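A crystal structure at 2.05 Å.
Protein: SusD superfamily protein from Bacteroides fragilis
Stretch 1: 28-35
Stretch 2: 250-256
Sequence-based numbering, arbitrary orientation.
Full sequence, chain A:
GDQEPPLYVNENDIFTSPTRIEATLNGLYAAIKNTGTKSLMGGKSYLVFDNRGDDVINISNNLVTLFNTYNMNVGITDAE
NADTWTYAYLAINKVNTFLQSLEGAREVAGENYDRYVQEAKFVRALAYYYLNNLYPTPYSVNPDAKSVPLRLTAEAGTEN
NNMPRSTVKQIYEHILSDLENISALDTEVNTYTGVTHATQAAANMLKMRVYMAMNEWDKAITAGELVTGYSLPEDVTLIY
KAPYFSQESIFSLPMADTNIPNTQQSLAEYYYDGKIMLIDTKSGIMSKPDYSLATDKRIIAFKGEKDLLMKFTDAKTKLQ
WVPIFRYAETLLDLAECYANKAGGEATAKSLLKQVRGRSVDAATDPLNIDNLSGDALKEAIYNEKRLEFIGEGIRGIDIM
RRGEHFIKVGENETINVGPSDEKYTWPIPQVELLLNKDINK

Stretch 1, residues 28-35: LYAAIKNT
Stretch 2 250-256: IFSLPMA

A helix that enters from earlier in the chain, including Leu28 to Ala31 (phi/psi about -66/-40 for Leu28 to Ala30), lies across a short strand, 251-253. Their axes cross at -71° and approach to 9.8 Å, a gap filled by side chains; Lys33 and Leu253 set the register, CA to CA 6.5 Å. No hydrogen bond joins the stretches, so packing does the work, burying 322 Å² in all.

The chain turns a corner at Ile250, which stays out of reach. Phe251 (-146/132, chi1 t, chi2 68°) points toward the helix, and its CE1 meets CE1 of Tyr29 (chi1 m, chi2 -75°) at 3.9 Å, two aromatic rings in apolar contact, meeting obliquely, with Tyr29 OH hydrogen-bonded elsewhere in the structure. Strand alternation turns Ser252 out of reach and returns Leu253 (-103/113; m, t) toward the helix. Its CD2 lies 4.2 Å from CD1 of Ile32 (p, t), a branched aliphatic pair, while its CB lies 4.0 Å from CG of Lys33 (-93/-73; t, t, p, p), whose methylenes pack like a hydrocarbon.

Lys33 CD also comes 3.1 Å from O of Pro254 (-83/159). Met255, present as selenomethionine (-124/153; m, m, t), brings its polarizable SE 3.5 Å from Lys33 NZ; that buried amine donates to Asn34 OD1 at 2.8 Å and is hydrogen-bonded elsewhere in the structure. Asn34 (p, chi2 -88°) sets OD1 3.9 Å from Met255 CE. Ala256 continues extended (-140/156), beyond contact.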

# COMPACT_ATOMS: atom_id res chain seq x y z
N LEU A 28 1.37 9.47 15.11
CA LEU A 28 1.47 8.09 14.57
C LEU A 28 1.20 8.08 13.08
O LEU A 28 1.95 7.47 12.29
CB LEU A 28 0.53 7.12 15.32
CG LEU A 28 0.65 7.11 16.85
CD1 LEU A 28 -0.30 6.05 17.49
CD2 LEU A 28 2.11 6.85 17.28
N TYR A 29 0.16 8.80 12.67
CA TYR A 29 -0.16 8.92 11.26
C TYR A 29 0.94 9.67 10.50
O TYR A 29 1.26 9.31 9.37
CB TYR A 29 -1.51 9.63 11.05
CG TYR A 29 -2.70 8.82 11.47
CD1 TYR A 29 -3.15 7.78 10.70
CD2 TYR A 29 -3.36 9.09 12.68
CE1 TYR A 29 -4.25 7.01 11.11
CE2 TYR A 29 -4.45 8.34 13.08
CZ TYR A 29 -4.89 7.29 12.29
OH TYR A 29 -5.99 6.55 12.69
N ALA A 30 1.55 10.68 11.13
CA ALA A 30 2.67 11.40 10.50
C ALA A 30 3.84 10.45 10.36
O ALA A 30 4.51 10.47 9.34
CB ALA A 30 3.08 12.74 11.26
N ALA A 31 4.06 9.61 11.37
CA ALA A 31 5.26 8.75 11.38
C ALA A 31 5.26 7.72 10.26
O ALA A 31 6.32 7.31 9.81
CB ALA A 31 5.42 8.05 12.73
N ILE A 32 4.09 7.28 9.80
CA ILE A 32 4.06 6.34 8.68
C ILE A 32 4.09 7.03 7.31
O ILE A 32 4.24 6.34 6.30
CB ILE A 32 2.87 5.34 8.66
CG1 ILE A 32 1.54 6.04 8.68
CG2 ILE A 32 3.04 4.28 9.71
CD1 ILE A 32 0.44 5.10 8.27
N LYS A 33 3.97 8.37 7.31
CA LYS A 33 3.96 9.17 6.08
C LYS A 33 5.38 9.67 5.73
O LYS A 33 6.01 9.15 4.78
CB LYS A 33 2.95 10.30 6.27
CG LYS A 33 2.73 11.24 5.08
CD LYS A 33 1.79 12.43 5.46
CE LYS A 33 2.37 13.52 6.39
NZ LYS A 33 3.39 14.43 5.71
N ASN A 34 5.90 10.65 6.49
CA ASN A 34 7.28 11.15 6.29
C ASN A 34 7.71 12.00 7.44
O ASN A 34 6.88 12.47 8.21
CB ASN A 34 7.48 11.94 4.98
CG ASN A 34 6.63 13.17 4.89
OD1 ASN A 34 5.49 13.09 4.42
ND2 ASN A 34 7.17 14.32 5.30
N THR A 35 9.01 12.20 7.57
CA THR A 35 9.50 13.24 8.47
C THR A 35 9.95 14.43 7.64
O THR A 35 9.74 14.50 6.40
CB THR A 35 10.64 12.73 9.30
OG1 THR A 35 11.77 12.53 8.43
CG2 THR A 35 10.17 11.44 10.04
N ILE A 250 -11.21 5.86 1.01
CA ILE A 250 -11.36 5.18 2.29
C ILE A 250 -10.29 5.66 3.24
O ILE A 250 -10.60 6.12 4.35
CB ILE A 250 -11.32 3.64 2.13
CG1 ILE A 250 -12.48 3.17 1.21
CG2 ILE A 250 -11.39 2.99 3.53
CD1 ILE A 250 -12.34 1.78 0.61
N PHE A 251 -9.03 5.54 2.85
CA PHE A 251 -7.93 5.96 3.73
C PHE A 251 -6.77 6.51 2.89
O PHE A 251 -6.36 5.86 1.91
CB PHE A 251 -7.45 4.78 4.61
CG PHE A 251 -6.32 5.14 5.54
CD1 PHE A 251 -6.54 6.02 6.60
CD2 PHE A 251 -5.03 4.62 5.36
CE1 PHE A 251 -5.49 6.42 7.43
CE2 PHE A 251 -3.98 4.99 6.20
CZ PHE A 251 -4.20 5.88 7.22
N SER A 252 -6.27 7.68 3.29
CA SER A 252 -5.17 8.38 2.62
C SER A 252 -4.29 9.06 3.62
O SER A 252 -4.69 9.29 4.79
CB SER A 252 -5.69 9.48 1.67
OG SER A 252 -6.58 8.98 0.71
N LEU A 253 -3.09 9.39 3.18
CA LEU A 253 -2.12 10.16 3.99
C LEU A 253 -2.14 11.60 3.46
O LEU A 253 -1.77 11.84 2.29
CB LEU A 253 -0.71 9.57 3.87
CG LEU A 253 -0.61 8.05 3.96
CD1 LEU A 253 0.90 7.61 3.81
CD2 LEU A 253 -1.19 7.60 5.26
N PRO A 254 -2.62 12.53 4.29
CA PRO A 254 -2.78 13.92 3.84
C PRO A 254 -1.48 14.66 3.94
O PRO A 254 -0.60 14.26 4.72
CB PRO A 254 -3.79 14.48 4.84
CG PRO A 254 -3.46 13.74 6.12
CD PRO A 254 -3.08 12.36 5.69
N MSE A 255 -1.36 15.75 3.20
CA MSE A 255 -0.17 16.61 3.22
C MSE A 255 -0.61 18.02 3.55
O MSE A 255 -1.73 18.44 3.20
CB MSE A 255 0.43 16.64 1.84
CG MSE A 255 0.96 15.35 1.32
SE MSE A 255 2.57 14.86 2.30
CE MSE A 255 2.76 13.02 1.62
N ALA A 256 0.30 18.78 4.15
CA ALA A 256 0.14 20.17 4.45
C ALA A 256 1.47 20.85 4.16
O ALA A 256 2.53 20.22 4.19
CB ALA A 256 -0.27 20.38 5.94